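Local coordinates for DUF327 domain-containing protein (Thermotoga maritima MSB8, PDB 2P61), which is of unknown function, belongs to the DUF327 family and folds as a single chain into a largely helical, up-and-down four-helix bundle, at residues A[47-52]-A[90-95]; A[115-120]-A[146-151]; A[65-70]-A[140-145]. One frame throughout, in Å; residues are numbered along the deposited sequence.

Overall arrangement
From the N terminus the chain runs through helices 37-69, 73-95, 105-129 and 138-153 in alternating directions. Contact 1 joins the N-terminal half of helix 37-69 to the C-terminal end of helix 73-95, closing the first hairpin. Contact 2 then joins the third and fourth helices and closes the second hairpin, in series with contact 1, their centres about 18 Å apart. Contact 3 starts at the end of helix 37-69 and spans 69 residues to reach helix 138-153, so it crosses both others and brings the last helix back onto the first. Contacts 1 and 3 lie on opposite sides of the chain's centre. Contacts 2 and 3 touch, Lys120 CB lying 3.7 Å from Ile145 CG1.

Contact 1: residues A[47-52]-A[90-95]; sequences DHFEKL and IEKKIY
Phe49 and Lys93 mark the closest backbone approach between helical segments 47-52 and 90-95, with Phe49 CA 8.9 Å from Lys93 CA. The local axes come no nearer than 11.3 Å, and their directions differ by 138°, which describes two helices that run roughly antiparallel but splay apart. Side chains therefore bridge most of the gap. Phe49 does so with its CG anti to the backbone N (chi1 174°), which carries the ring straight across to the other helix. The ring meets the roots of two lysines: CE2 is 3.7 Å from Lys93 CB, which approaches the ring edge near its plane, while CZ is 4.0 Å from Lys92 CB, reached at a slant. These are aliphatic contacts, so the ring lies against methylene groups and not the lysine ammonium groups. Beside it, Glu50 and Lys93 meet at about a right angle in a salt bridge, Lys93 NZ donating to Glu50 OE1 at 2.7 Å. The ammonium group stands above the carboxylate, 49° out of its plane. The second oxygen, Glu50 OE2, lies in the ring plane at the edge of Phe49. With an alanine here instead of Glu50, Lys93 NZ would probably be left without its charged mate and its long chain set freer to turn. Phe49 and Leu52 also touch Leu89 of helix 73-95, so the pairing of the two helices continues to Leu89. At this surface position an aromatic edge and a Glu-Lys ion pair join the first two antiparallel helices of an up-and-down four-helix bundle.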
loop_
_atom_site.group_PDB
_atom_site.type_symbol
_atom_site.label_atom_id
_atom_site.label_comp_id
_atom_site.label_asym_id
_atom_site.label_seq_id
_atom_site.Cartn_x
_atom_site.Cartn_y
_atom_site.Cartn_z
ATOM N N ASP A 47 7.857 -1.624 18.496
ATOM C CA ASP A 47 8.852 -0.961 17.656
ATOM C C ASP A 47 9.209 -1.824 16.464
ATOM O O ASP A 47 9.372 -1.339 15.342
ATOM C CB ASP A 47 10.125 -0.635 18.428
ATOM C CG ASP A 47 9.858 0.147 19.689
ATOM O OD1 ASP A 47 8.673 0.534 19.947
ATOM O OD2 ASP A 47 10.846 0.345 20.438
ATOM N N HIS A 48 9.364 -3.108 16.708
ATOM C CA HIS A 48 9.555 -4.030 15.613
ATOM C C HIS A 48 8.464 -3.882 14.550
ATOM O O HIS A 48 8.763 -3.751 13.386
ATOM C CB HIS A 48 9.566 -5.462 16.129
ATOM C CG HIS A 48 9.899 -6.451 15.085
ATOM N ND1 HIS A 48 11.098 -6.419 14.392
ATOM C CD2 HIS A 48 9.194 -7.494 14.586
ATOM C CE1 HIS A 48 11.116 -7.402 13.504
ATOM N NE2 HIS A 48 9.978 -8.082 13.613
ATOM N N PHE A 49 7.203 -3.895 14.966
ATOM C CA PHE A 49 6.103 -3.946 14.043
ATOM C C PHE A 49 6.043 -2.605 13.298
ATOM O O PHE A 49 5.889 -2.593 12.098
ATOM C CB PHE A 49 4.794 -4.297 14.768
ATOM C CG PHE A 49 3.577 -4.230 13.887
ATOM C CD1 PHE A 49 3.234 -5.299 13.076
ATOM C CD2 PHE A 49 2.787 -3.078 13.856
ATOM C CE1 PHE A 49 2.130 -5.234 12.248
ATOM C CE2 PHE A 49 1.664 -2.997 13.002
ATOM C CZ PHE A 49 1.336 -4.092 12.199
ATOM N N GLU A 50 6.208 -1.501 14.019
ATOM C CA GLU A 50 6.442 -0.171 13.452
ATOM C C GLU A 50 7.546 -0.013 12.371
ATOM O O GLU A 50 7.397 0.812 11.455
ATOM C CB GLU A 50 6.757 0.797 14.586
ATOM C CG GLU A 50 5.585 1.555 15.140
ATOM C CD GLU A 50 4.246 1.005 14.720
ATOM O OE1 GLU A 50 3.591 1.646 13.872
ATOM O OE2 GLU A 50 3.849 -0.055 15.253
ATOM N N LYS A 51 8.642 -0.760 12.495
ATOM C CA LYS A 51 9.724 -0.765 11.479
ATOM C C LYS A 51 9.371 -1.622 10.284
ATOM O O LYS A 51 9.726 -1.308 9.125
ATOM C CB LYS A 51 11.085 -1.226 12.059
ATOM C CG LYS A 51 11.958 -2.058 11.071
ATOM C CD LYS A 51 13.492 -1.927 11.343
ATOM C CE LYS A 51 14.399 -3.035 10.643
ATOM N NZ LYS A 51 13.927 -4.454 10.807
ATOM N N LEU A 52 8.683 -2.720 10.576
ATOM C CA LEU A 52 8.113 -3.525 9.523
ATOM C C LEU A 52 7.163 -2.695 8.667
ATOM O O LEU A 52 7.244 -2.734 7.462
ATOM C CB LEU A 52 7.385 -4.718 10.078
ATOM C CG LEU A 52 8.071 -6.070 10.142
ATOM C CD1 LEU A 52 6.916 -7.007 9.842
ATOM C CD2 LEU A 52 9.215 -6.327 9.159
ATOM N N ILE A 90 -1.188 -2.879 8.287
ATOM C CA ILE A 90 -2.147 -1.880 8.797
ATOM C C ILE A 90 -3.470 -2.473 9.301
ATOM O O ILE A 90 -3.994 -1.955 10.284
ATOM C CB ILE A 90 -2.479 -0.734 7.763
ATOM C CG1 ILE A 90 -2.816 0.591 8.471
ATOM C CG2 ILE A 90 -3.600 -1.149 6.795
ATOM C CD1 ILE A 90 -1.605 1.463 8.779
ATOM N N GLU A 91 -4.014 -3.510 8.654
ATOM C CA GLU A 91 -5.143 -4.236 9.240
ATOM C C GLU A 91 -4.829 -4.557 10.682
ATOM O O GLU A 91 -5.545 -4.075 11.573
ATOM C CB GLU A 91 -5.436 -5.563 8.544
ATOM C CG GLU A 91 -6.753 -5.549 7.801
ATOM C CD GLU A 91 -7.418 -6.934 7.687
ATOM O OE1 GLU A 91 -7.334 -7.756 8.657
ATOM O OE2 GLU A 91 -8.060 -7.165 6.622
ATOM N N LYS A 92 -3.756 -5.355 10.895
ATOM C CA LYS A 92 -3.315 -5.745 12.218
ATOM C C LYS A 92 -3.315 -4.539 13.123
ATOM O O LYS A 92 -4.044 -4.501 14.072
ATOM C CB LYS A 92 -1.956 -6.450 12.201
ATOM C CG LYS A 92 -1.956 -7.828 11.495
ATOM C CD LYS A 92 -0.696 -8.677 11.881
ATOM C CE LYS A 92 -0.282 -9.763 10.772
ATOM N NZ LYS A 92 1.246 -10.088 10.671
ATOM N N LYS A 93 -2.570 -3.508 12.811
ATOM C CA LYS A 93 -2.598 -2.336 13.666
ATOM C C LYS A 93 -4.009 -1.746 13.893
ATOM O O LYS A 93 -4.372 -1.431 15.016
ATOM C CB LYS A 93 -1.639 -1.252 13.179
ATOM C CG LYS A 93 -1.396 -0.242 14.262
ATOM C CD LYS A 93 -0.812 1.078 13.798
ATOM C CE LYS A 93 -0.095 1.744 14.995
ATOM N NZ LYS A 93 1.156 2.498 14.606
ATOM N N ILE A 94 -4.822 -1.577 12.864
ATOM C CA ILE A 94 -6.083 -0.917 13.124
ATOM C C ILE A 94 -6.984 -1.768 13.954
ATOM O O ILE A 94 -7.613 -1.241 14.854
ATOM C CB ILE A 94 -6.751 -0.338 11.861
ATOM C CG1 ILE A 94 -6.157 1.027 11.592
ATOM C CG2 ILE A 94 -8.290 -0.197 12.008
ATOM C CD1 ILE A 94 -5.752 1.224 10.176
ATOM N N TYR A 95 -7.025 -3.076 13.701
ATOM C CA TYR A 95 -7.844 -4.002 14.524
ATOM C C TYR A 95 -7.308 -4.079 15.940
ATOM O O TYR A 95 -7.774 -3.324 16.802
ATOM C CB TYR A 95 -7.957 -5.412 13.931
ATOM C CG TYR A 95 -8.901 -5.542 12.766
ATOM C CD1 TYR A 95 -9.952 -4.644 12.579
ATOM C CD2 TYR A 95 -8.764 -6.585 11.856
ATOM C CE1 TYR A 95 -10.846 -4.759 11.497
ATOM C CE2 TYR A 95 -9.660 -6.716 10.752
ATOM C CZ TYR A 95 -10.701 -5.792 10.594
ATOM O OH TYR A 95 -11.576 -5.906 9.532
#

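Contact 2: residues A[115-120]-A[146-151]; sequences EEVNEK and NGLILN
Leu148 is the centre of this contact: it loses 76 Å² of surface to segment 115-120, compared with 45 Å² for Val117 and 28 Å² for Glu116 on the facing helix. The backbones are nearest at the same place, Val117 CA and Leu148 CA being 7.2 Å apart. Leu148 points across the gap, with CG beside its own backbone N and anti to the carbonyl carbon (chi1 -59°). From there its two methyls divide the work. CD1 serves both partners, lying 4.2 Å from Val117 CG2 and 4.2 Å from Glu116 CB. CD2 turns to the end of Glu116, where OE2 is 4.0 Å away, a van der Waals contact between a methyl and a carboxylate oxygen that contributes no polar bond. Glu116 is extended beyond CG and passes Leu148 at about a right angle, which lets one leucine touch both the base and the end of the glutamate chain. The two partners of Leu148 differ in exposure: Val117 is buried and adds apolar area on the inner side, whereas Glu116 is exposed and lies along the outer margin, where its charged end can face solvent. Segment 115-120 falls within a predicted coiled coil, and the antiparallel run of the two helices is consistent with a bundle hairpin. Helices 105-129 and 138-153 form that hairpin, and the neighbouring helices cover its inner side. Val117 and Ile149 both reach Ile83 of helix 73-95, Ile149 also meets Phe86 and, on helix 37-69, Val60, and Asn146 OD1 shares a hydrogen bond with Tyr79 OH.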
loop_
_atom_site.group_PDB
_atom_site.type_symbol
_atom_site.label_atom_id
_atom_site.label_comp_id
_atom_site.label_asym_id
_atom_site.label_seq_id
_atom_site.Cartn_x
_atom_site.Cartn_y
_atom_site.Cartn_z
ATOM N N GLU A 115 -11.189 -1.008 -0.377
ATOM C CA GLU A 115 -12.075 -1.073 -1.548
ATOM C C GLU A 115 -11.642 -0.094 -2.672
ATOM O O GLU A 115 -11.632 -0.479 -3.834
ATOM C CB GLU A 115 -13.522 -0.767 -1.154
ATOM C CG GLU A 115 -14.552 -1.869 -1.347
ATOM C CD GLU A 115 -16.066 -1.321 -1.386
ATOM O OE1 GLU A 115 -16.340 -0.232 -1.983
ATOM O OE2 GLU A 115 -16.977 -2.019 -0.815
ATOM N N GLU A 116 -11.282 1.159 -2.332
ATOM C CA GLU A 116 -10.833 2.109 -3.356
ATOM C C GLU A 116 -9.521 1.734 -4.027
ATOM O O GLU A 116 -9.376 1.910 -5.235
ATOM C CB GLU A 116 -10.677 3.491 -2.779
ATOM C CG GLU A 116 -11.408 4.532 -3.556
ATOM C CD GLU A 116 -11.103 5.987 -3.129
ATOM O OE1 GLU A 116 -10.834 6.783 -4.098
ATOM O OE2 GLU A 116 -11.139 6.320 -1.872
ATOM N N VAL A 117 -8.561 1.253 -3.242
ATOM C CA VAL A 117 -7.234 0.918 -3.726
ATOM C C VAL A 117 -7.364 -0.181 -4.751
ATOM O O VAL A 117 -6.777 -0.099 -5.836
ATOM C CB VAL A 117 -6.401 0.377 -2.587
ATOM C CG1 VAL A 117 -5.260 -0.497 -3.092
ATOM C CG2 VAL A 117 -5.878 1.475 -1.770
ATOM N N ASN A 118 -8.134 -1.232 -4.401
ATOM C CA ASN A 118 -8.292 -2.359 -5.276
ATOM C C ASN A 118 -9.008 -1.891 -6.520
ATOM O O ASN A 118 -8.642 -2.296 -7.589
ATOM C CB ASN A 118 -9.007 -3.537 -4.583
ATOM C CG ASN A 118 -8.252 -4.079 -3.327
ATOM O OD1 ASN A 118 -7.057 -4.316 -3.336
ATOM N ND2 ASN A 118 -8.999 -4.291 -2.248
ATOM N N GLU A 119 -9.989 -1.008 -6.460
ATOM C CA GLU A 119 -10.591 -0.581 -7.742
ATOM C C GLU A 119 -9.525 0.033 -8.639
ATOM O O GLU A 119 -9.559 -0.160 -9.843
ATOM C CB GLU A 119 -11.701 0.441 -7.575
ATOM C CG GLU A 119 -13.089 -0.111 -7.431
ATOM C CD GLU A 119 -13.829 -0.321 -8.794
ATOM O OE1 GLU A 119 -14.300 0.708 -9.425
ATOM O OE2 GLU A 119 -13.947 -1.532 -9.190
ATOM N N LYS A 120 -8.593 0.792 -8.050
ATOM C CA LYS A 120 -7.703 1.609 -8.845
ATOM C C LYS A 120 -6.641 0.707 -9.384
ATOM O O LYS A 120 -6.274 0.803 -10.544
ATOM C CB LYS A 120 -7.075 2.747 -8.028
ATOM C CG LYS A 120 -8.050 3.501 -7.219
ATOM C CD LYS A 120 -8.414 4.713 -7.955
ATOM C CE LYS A 120 -9.828 4.690 -8.596
ATOM N NZ LYS A 120 -10.073 6.122 -9.104
ATOM N N ASN A 146 -0.654 5.739 -4.029
ATOM C CA ASN A 146 0.168 6.164 -2.878
ATOM C C ASN A 146 -0.605 7.110 -1.932
ATOM O O ASN A 146 -0.501 7.016 -0.724
ATOM C CB ASN A 146 1.386 6.829 -3.372
ATOM C CG ASN A 146 2.234 5.897 -4.221
ATOM O OD1 ASN A 146 1.789 4.747 -4.562
ATOM N ND2 ASN A 146 3.441 6.371 -4.623
ATOM N N GLY A 147 -1.397 8.036 -2.486
ATOM C CA GLY A 147 -1.962 9.080 -1.657
ATOM C C GLY A 147 -2.732 8.306 -0.659
ATOM O O GLY A 147 -2.599 8.541 0.502
ATOM N N LEU A 148 -3.459 7.308 -1.137
ATOM C CA LEU A 148 -4.404 6.539 -0.314
ATOM C C LEU A 148 -3.725 5.584 0.658
ATOM O O LEU A 148 -4.274 5.244 1.707
ATOM C CB LEU A 148 -5.360 5.703 -1.177
ATOM C CG LEU A 148 -6.262 6.435 -2.191
ATOM C CD1 LEU A 148 -6.928 5.358 -3.059
ATOM C CD2 LEU A 148 -7.242 7.229 -1.460
ATOM N N ILE A 149 -2.530 5.150 0.298
ATOM C CA ILE A 149 -1.859 4.266 1.167
ATOM C C ILE A 149 -1.340 5.048 2.306
ATOM O O ILE A 149 -1.462 4.580 3.415
ATOM C CB ILE A 149 -0.826 3.393 0.434
ATOM C CG1 ILE A 149 -1.600 2.242 -0.221
ATOM C CG2 ILE A 149 0.344 2.940 1.398
ATOM C CD1 ILE A 149 -0.958 1.877 -1.500
ATOM N N LEU A 150 -0.826 6.246 2.061
ATOM C CA LEU A 150 -0.370 7.168 3.117
ATOM C C LEU A 150 -1.493 7.715 4.023
ATOM O O LEU A 150 -1.262 7.964 5.197
ATOM C CB LEU A 150 0.467 8.320 2.524
ATOM C CG LEU A 150 1.806 7.993 1.867
ATOM C CD1 LEU A 150 2.214 9.145 1.038
ATOM C CD2 LEU A 150 2.957 7.620 2.882
ATOM N N ASN A 151 -2.705 7.936 3.528
ATOM C CA ASN A 151 -3.802 8.152 4.513
ATOM C C ASN A 151 -3.864 6.997 5.489
ATOM O O ASN A 151 -3.703 7.216 6.684
ATOM C CB ASN A 151 -5.179 8.270 3.875
ATOM C CG ASN A 151 -5.267 9.430 2.899
ATOM O OD1 ASN A 151 -6.095 9.400 1.984
ATOM N ND2 ASN A 151 -4.444 10.472 3.094
#

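Contact 3: residues A[65-70]-A[140-145]; sequences NELVRS and ARIEEI
Leu67, Val68 and Ile142 meet here with no ring, amide, carboxylate or guanidinium group between them, so the touching side chains of segments 65-70 and 140-145 present no flat faces or edges: the atoms in contact all belong to branched aliphatic chains. A flat group nearby, the ring of Tyr79 on helix 73-95, touches both Leu67 and Ile142 from outside the two segments. In the up-and-down four-helix bundle, this is the place where the last helix, 138-153, packs on the first, 37-69, joining elements distant in sequence. Ile142 dominates, giving up 77 Å² of the 138 Å² buried in total, while Val68 contributes 27 Å² and Leu67 22 Å². Its reach comes from its torsions: CG1 lies beside the backbone N and anti to the carbonyl carbon, and CD1 then continues nearly straight (chi2 161°), so that one methyl projects furthest toward helix 37-69. Leu67 and Val68 receive that methyl from two adjacent positions on the helix. Leu67 comes in at a slant to Ile142. Val68 instead lies alongside Ile142, the two chains pointing past each other in opposite directions, and it offers CG2, the branch beside its own backbone N. Leu67 and Ile142 are buried, whereas Val68 is partly exposed and marks the outer side. Just beyond, Ser70 leaves helical geometry, and its carbonyl oxygen accepts a hydrogen bond from Asn75 ND2. The whole contact converges on Ile142 CD1, which lies 3.3 Å from Val68 CG2 and 3.7 Å from Leu67 CD2; Leu67 CG is 4.1 Å from the same Ile142 CD1.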
loop_
_atom_site.group_PDB
_atom_site.type_symbol
_atom_site.label_atom_id
_atom_site.label_comp_id
_atom_site.label_asym_id
_atom_site.label_seq_id
_atom_site.Cartn_x
_atom_site.Cartn_y
_atom_site.Cartn_z
ATOM N N ASN A 65 7.237 4.077 -7.952
ATOM C CA ASN A 65 8.188 4.882 -8.714
ATOM C C ASN A 65 8.881 4.043 -9.789
ATOM O O ASN A 65 8.905 4.438 -10.996
ATOM C CB ASN A 65 9.097 5.751 -7.804
ATOM C CG ASN A 65 8.375 7.119 -7.326
ATOM O OD1 ASN A 65 7.854 7.911 -8.154
ATOM N ND2 ASN A 65 8.402 7.395 -6.030
ATOM N N GLU A 66 9.348 2.840 -9.440
ATOM C CA GLU A 66 9.910 1.975 -10.507
ATOM C C GLU A 66 8.886 1.531 -11.558
ATOM O O GLU A 66 9.193 1.429 -12.746
ATOM C CB GLU A 66 10.560 0.748 -9.930
ATOM C CG GLU A 66 11.547 0.072 -10.906
ATOM C CD GLU A 66 12.929 0.727 -10.915
ATOM O OE1 GLU A 66 13.345 1.240 -9.868
ATOM O OE2 GLU A 66 13.578 0.731 -11.969
ATOM N N LEU A 67 7.644 1.275 -11.149
ATOM C CA LEU A 67 6.661 0.840 -12.156
ATOM C C LEU A 67 6.612 1.955 -13.198
ATOM O O LEU A 67 6.709 1.659 -14.382
ATOM C CB LEU A 67 5.310 0.511 -11.566
ATOM C CG LEU A 67 4.057 0.273 -12.434
ATOM C CD1 LEU A 67 4.135 -0.962 -13.414
ATOM C CD2 LEU A 67 2.767 0.215 -11.460
ATOM N N VAL A 68 6.587 3.221 -12.740
ATOM C CA VAL A 68 6.492 4.436 -13.605
ATOM C C VAL A 68 7.582 4.562 -14.663
ATOM O O VAL A 68 7.302 5.014 -15.750
ATOM C CB VAL A 68 6.395 5.759 -12.742
ATOM C CG1 VAL A 68 6.255 7.032 -13.577
ATOM C CG2 VAL A 68 5.193 5.667 -11.859
ATOM N N ARG A 69 8.800 4.167 -14.308
ATOM C CA ARG A 69 10.026 4.217 -15.104
ATOM C C ARG A 69 9.989 3.147 -16.171
ATOM O O ARG A 69 10.298 3.417 -17.321
ATOM C CB ARG A 69 11.259 4.035 -14.198
ATOM C CG ARG A 69 11.400 5.104 -13.109
ATOM C CD ARG A 69 12.800 5.285 -12.360
ATOM N NE ARG A 69 14.044 5.240 -13.129
ATOM C CZ ARG A 69 14.796 6.299 -13.539
ATOM N NH1 ARG A 69 14.465 7.589 -13.347
ATOM N NH2 ARG A 69 15.906 6.053 -14.219
ATOM N N SER A 70 9.636 1.916 -15.815
ATOM C CA SER A 70 9.314 0.902 -16.872
ATOM C C SER A 70 8.092 0.055 -16.522
ATOM O O SER A 70 8.141 -0.778 -15.593
ATOM C CB SER A 70 10.537 -0.005 -17.194
ATOM O OG SER A 70 11.005 -0.689 -16.041
ATOM N N ALA A 140 0.347 9.591 -12.558
ATOM C CA ALA A 140 -0.741 10.160 -11.711
ATOM C C ALA A 140 -1.644 9.122 -11.054
ATOM O O ALA A 140 -2.143 9.366 -9.976
ATOM C CB ALA A 140 -1.599 11.108 -12.461
ATOM N N ARG A 141 -1.931 8.020 -11.744
ATOM C CA ARG A 141 -2.572 6.835 -11.139
ATOM C C ARG A 141 -1.778 6.365 -9.947
ATOM O O ARG A 141 -2.367 5.954 -8.966
ATOM C CB ARG A 141 -2.609 5.698 -12.142
ATOM C CG ARG A 141 -3.649 5.958 -13.154
ATOM C CD ARG A 141 -3.905 4.759 -13.986
ATOM N NE ARG A 141 -4.890 5.116 -14.993
ATOM C CZ ARG A 141 -6.184 5.013 -14.794
ATOM N NH1 ARG A 141 -6.655 4.482 -13.662
ATOM N NH2 ARG A 141 -6.988 5.408 -15.748
ATOM N N ILE A 142 -0.449 6.469 -10.001
ATOM C CA ILE A 142 0.318 6.078 -8.843
ATOM C C ILE A 142 0.431 7.130 -7.675
ATOM O O ILE A 142 0.431 6.759 -6.505
ATOM C CB ILE A 142 1.652 5.524 -9.314
ATOM C CG1 ILE A 142 1.407 4.159 -10.000
ATOM C CG2 ILE A 142 2.635 5.396 -8.194
ATOM C CD1 ILE A 142 2.595 3.820 -10.861
ATOM N N GLU A 143 0.489 8.434 -7.952
ATOM C CA GLU A 143 0.450 9.364 -6.878
ATOM C C GLU A 143 -0.851 9.153 -6.126
ATOM O O GLU A 143 -0.901 9.133 -4.879
ATOM C CB GLU A 143 0.604 10.788 -7.419
ATOM C CG GLU A 143 2.089 11.041 -7.660
ATOM C CD GLU A 143 2.417 12.101 -8.658
ATOM O OE1 GLU A 143 1.429 12.588 -9.327
ATOM O OE2 GLU A 143 3.679 12.425 -8.722
ATOM N N GLU A 144 -1.914 8.941 -6.873
ATOM C CA GLU A 144 -3.198 8.783 -6.274
ATOM C C GLU A 144 -3.285 7.523 -5.414
ATOM O O GLU A 144 -3.754 7.632 -4.298
ATOM C CB GLU A 144 -4.310 8.903 -7.334
ATOM C CG GLU A 144 -5.576 8.094 -7.071
ATOM C CD GLU A 144 -6.751 8.436 -8.071
ATOM O OE1 GLU A 144 -6.746 7.965 -9.282
ATOM O OE2 GLU A 144 -7.693 9.139 -7.584
ATOM N N ILE A 145 -2.833 6.344 -5.873
ATOM C CA ILE A 145 -2.850 5.148 -5.031
ATOM C C ILE A 145 -1.895 5.262 -3.799
ATOM O O ILE A 145 -2.301 4.944 -2.609
ATOM C CB ILE A 145 -2.574 3.841 -5.846
ATOM C CG1 ILE A 145 -3.711 3.470 -6.793
ATOM C CG2 ILE A 145 -2.233 2.631 -4.938
ATOM C CD1 ILE A 145 -3.088 2.781 -7.981
#